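Local coordinates for protein topoisomerase IV subunit A (Escherichia coli, PDB 1ZVT) that is the DNA-binding beta-pinwheel domain of a type II topoisomerase that relaxes supercoils and unlinks DNA, and probably contributes to its choice of substrate, at residues Val4-Ser9 / Asp87-Glu92. Sequence-based numbering, arbitrary orientation.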
ATOM      1  N   VAL A   4      -5.484 -15.695  14.016  1.00 23.06           N
ATOM      2  CA  VAL A   4      -4.159 -15.989  13.486  1.00 20.78           C
ATOM      3  C   VAL A   4      -3.429 -14.686  13.176  1.00 20.28           C
ATOM      4  O   VAL A   4      -4.074 -13.643  12.939  1.00 19.73           O
ATOM      5  CB  VAL A   4      -4.199 -16.840  12.178  1.00 20.79           C
ATOM      6  CG1 VAL A   4      -4.793 -18.231  12.469  1.00 22.94           C
ATOM      7  CG2 VAL A   4      -4.985 -16.148  11.081  1.00 20.11           C
ATOM      8  N   THR A   5      -2.102 -14.782  13.139  1.00 18.59           N
ATOM      9  CA  THR A   5      -1.237 -13.703  12.633  1.00 18.63           C
ATOM     10  C   THR A   5      -0.425 -14.279  11.500  1.00 17.99           C
ATOM     11  O   THR A   5       0.217 -15.316  11.667  1.00 19.18           O
ATOM     12  CB  THR A   5      -0.289 -13.186  13.722  1.00 18.67           C
ATOM     13  OG1 THR A   5      -1.079 -12.650  14.784  1.00 19.44           O
ATOM     14  CG2 THR A   5       0.629 -12.089  13.180  1.00 19.52           C
ATOM     15  N   ILE A   6      -0.459 -13.616  10.353  1.00 17.08           N
ATOM     16  CA  ILE A   6       0.370 -14.055   9.231  1.00 16.49           C
ATOM     17  C   ILE A   6       1.630 -13.190   9.220  1.00 16.00           C
ATOM     18  O   ILE A   6       1.547 -11.966   9.318  1.00 16.98           O
ATOM     19  CB  ILE A   6      -0.355 -13.909   7.870  1.00 17.07           C
ATOM     20  CG1 ILE A   6      -1.802 -14.444   7.926  1.00 17.38           C
ATOM     21  CG2 ILE A   6       0.500 -14.547   6.773  1.00 18.55           C
ATOM     22  CD1 ILE A   6      -1.931 -15.904   8.404  1.00 17.60           C
ATOM     23  N   VAL A   7       2.786 -13.841   9.130  1.00 15.92           N
ATOM     24  CA  VAL A   7       4.082 -13.158   9.214  1.00 16.36           C
ATOM     25  C   VAL A   7       4.846 -13.355   7.919  1.00 16.14           C
ATOM     26  O   VAL A   7       5.014 -14.488   7.454  1.00 16.80           O
ATOM     27  CB  VAL A   7       4.918 -13.718  10.390  1.00 16.45           C
ATOM     28  CG1 VAL A   7       6.308 -12.993  10.499  1.00 18.29           C
ATOM     29  CG2 VAL A   7       4.111 -13.617  11.710  1.00 19.13           C
ATOM     30  N   LEU A   8       5.277 -12.236   7.342  1.00 16.22           N
ATOM     31  CA  LEU A   8       6.023 -12.188   6.078  1.00 17.18           C
ATOM     32  C   LEU A   8       7.446 -11.778   6.358  1.00 18.10           C
ATOM     33  O   LEU A   8       7.697 -10.824   7.114  1.00 17.15           O
ATOM     34  CB  LEU A   8       5.378 -11.143   5.163  1.00 16.28           C
ATOM     35  CG  LEU A   8       6.071 -10.848   3.832  1.00 17.72           C
ATOM     36  CD1 LEU A   8       6.056 -12.102   2.916  1.00 18.30           C
ATOM     37  CD2 LEU A   8       5.411  -9.628   3.140  1.00 18.17           C
ATOM     38  N   SER A   9       8.386 -12.492   5.759  1.00 18.29           N
ATOM     39  CA  SER A   9       9.789 -12.172   5.951  1.00 19.54           C
ATOM     40  C   SER A   9      10.363 -11.404   4.756  1.00 20.36           C
ATOM     41  O   SER A   9       9.742 -11.335   3.682  1.00 19.51           O
ATOM     42  CB  SER A   9      10.597 -13.443   6.195  1.00 20.19           C
ATOM     43  OG  SER A   9      10.784 -14.147   4.973  1.00 19.65           O
ATOM     44  N   ASP A  87       5.364  -7.436  -2.177  1.00 23.39           N
ATOM     45  CA  ASP A  87       5.669  -6.198  -1.474  1.00 22.90           C
ATOM     46  C   ASP A  87       4.679  -5.816  -0.391  1.00 22.05           C
ATOM     47  O   ASP A  87       5.005  -5.054   0.524  1.00 21.95           O
ATOM     48  CB  ASP A  87       5.800  -5.052  -2.488  1.00 23.41           C
ATOM     49  CG  ASP A  87       6.967  -5.241  -3.427  1.00 26.41           C
ATOM     50  OD1 ASP A  87       7.841  -6.104  -3.157  1.00 25.64           O
ATOM     51  OD2 ASP A  87       7.015  -4.542  -4.464  1.00 29.78           O
ATOM     52  N   HIS A  88       3.449  -6.329  -0.505  1.00 20.68           N
ATOM     53  CA  HIS A  88       2.378  -5.896   0.368  1.00 20.80           C
ATOM     54  C   HIS A  88       1.508  -7.072   0.783  1.00 20.07           C
ATOM     55  O   HIS A  88       1.260  -7.980  -0.028  1.00 19.77           O
ATOM     56  CB  HIS A  88       1.496  -4.812  -0.288  1.00 21.89           C
ATOM     57  CG  HIS A  88       2.272  -3.772  -1.051  1.00 24.62           C
ATOM     58  ND1 HIS A  88       2.941  -2.739  -0.433  1.00 27.16           N
ATOM     59  CD2 HIS A  88       2.484  -3.618  -2.378  1.00 27.94           C
ATOM     60  CE1 HIS A  88       3.542  -2.001  -1.345  1.00 25.27           C
ATOM     61  NE2 HIS A  88       3.278  -2.507  -2.534  1.00 28.06           N
ATOM     62  N   MET A  89       1.061  -7.037   2.038  1.00 19.14           N
ATOM     63  CA  MET A  89       0.239  -8.088   2.622  1.00 19.27           C
ATOM     64  C   MET A  89      -0.942  -7.461   3.368  1.00 19.13           C
ATOM     65  O   MET A  89      -0.758  -6.483   4.123  1.00 19.67           O
ATOM     66  CB  MET A  89       1.086  -8.913   3.607  1.00 19.38           C
ATOM     67  CG  MET A  89       0.346 -10.035   4.285  1.00 19.37           C
ATOM     68  SD  MET A  89       1.397 -11.173   5.265  1.00 19.83           S
ATOM     69  CE  MET A  89       2.147 -10.069   6.477  1.00 20.06           C
ATOM     70  N   LEU A  90      -2.139  -8.001   3.163  1.00 18.68           N
ATOM     71  CA  LEU A  90      -3.351  -7.456   3.783  1.00 19.89           C
ATOM     72  C   LEU A  90      -4.241  -8.575   4.288  1.00 19.51           C
ATOM     73  O   LEU A  90      -4.333  -9.653   3.670  1.00 17.62           O
ATOM     74  CB  LEU A  90      -4.164  -6.656   2.763  1.00 21.59           C
ATOM     75  CG  LEU A  90      -3.532  -5.338   2.312  1.00 24.04           C
ATOM     76  CD1 LEU A  90      -2.611  -5.528   1.117  1.00 30.26           C
ATOM     77  CD2 LEU A  90      -4.652  -4.361   1.988  1.00 29.97           C
ATOM     78  N   MET A  91      -4.957  -8.302   5.371  1.00 19.72           N
ATOM     79  CA  MET A  91      -5.977  -9.198   5.862  1.00 20.03           C
ATOM     80  C   MET A  91      -7.055  -8.309   6.469  1.00 20.69           C
ATOM     81  O   MET A  91      -6.828  -7.679   7.501  1.00 21.13           O
ATOM     82  CB  MET A  91      -5.376 -10.146   6.908  1.00 20.86           C
ATOM     83  CG  MET A  91      -6.127 -11.398   7.131  1.00 21.60           C
ATOM     84  SD  MET A  91      -5.111 -12.625   7.997  1.00 20.92           S
ATOM     85  CE  MET A  91      -6.135 -14.074   7.859  1.00 21.27           C
ATOM     86  N   GLU A  92      -8.198  -8.226   5.793  1.00 20.16           N
ATOM     87  CA  GLU A  92      -9.289  -7.309   6.151  1.00 21.18           C
ATOM     88  C   GLU A  92     -10.631  -7.984   5.904  1.00 22.12           C
ATOM     89  O   GLU A  92     -10.701  -9.082   5.334  1.00 22.91           O
ATOM     90  CB  GLU A  92      -9.212  -6.029   5.283  1.00 21.29           C
ATOM     91  CG  GLU A  92      -7.847  -5.283   5.318  1.00 21.82           C
ATOM     92  CD  GLU A  92      -7.549  -4.574   6.661  1.00 24.59           C
ATOM     93  OE1 GLU A  92      -8.500  -4.211   7.383  1.00 27.43           O
ATOM     94  OE2 GLU A  92      -6.359  -4.358   7.022  1.00 24.95           O
TER
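Met89 and Met91 reach from one blade of the pinwheel to the blade before it, where they meet Val4, Ile6 and Leu8. No hydrogen bond crosses the gap. The strand axes run antiparallel at 175° but lie 9.1 Å apart, too far for backbone pairing, so side chains fill the space. Methionine suits this task, being long, apolar and flexible enough to follow the shape of branched neighbours. In Met89, CG is anti to the backbone N (chi1 180°) and the chain stays extended as far as SD, then bends at chi3 (59°). Its SD lies 3.8 Å from Ile6 CG2, while its CE packs 3.6 Å from Leu8 CB. Leu8 is long enough to touch Val14 of strand 13-18 as well. The Met89 methyl also lies 3.5 Å from the backbone O of Ile6, a van der Waals neighbour. Met91 instead remains extended through CE. It crosses Ile6 at about a right angle, with SD 3.8 Å from Ile6 CG1, and its CE ends 4.0 Å from CG2 of Val4, whose short branched side chain offers a methyl there. Ile6 therefore meets both thioethers, one branch to each, a place suited to a beta-branched residue. Strand 3-9 is paired with strands 35-42 and 13-18, and strand 86-90 lies at the edge of the following four-stranded sheet. Val39 of strand 35-42 and Val47 of strand 47-51 extend this apolar seam between the two blades.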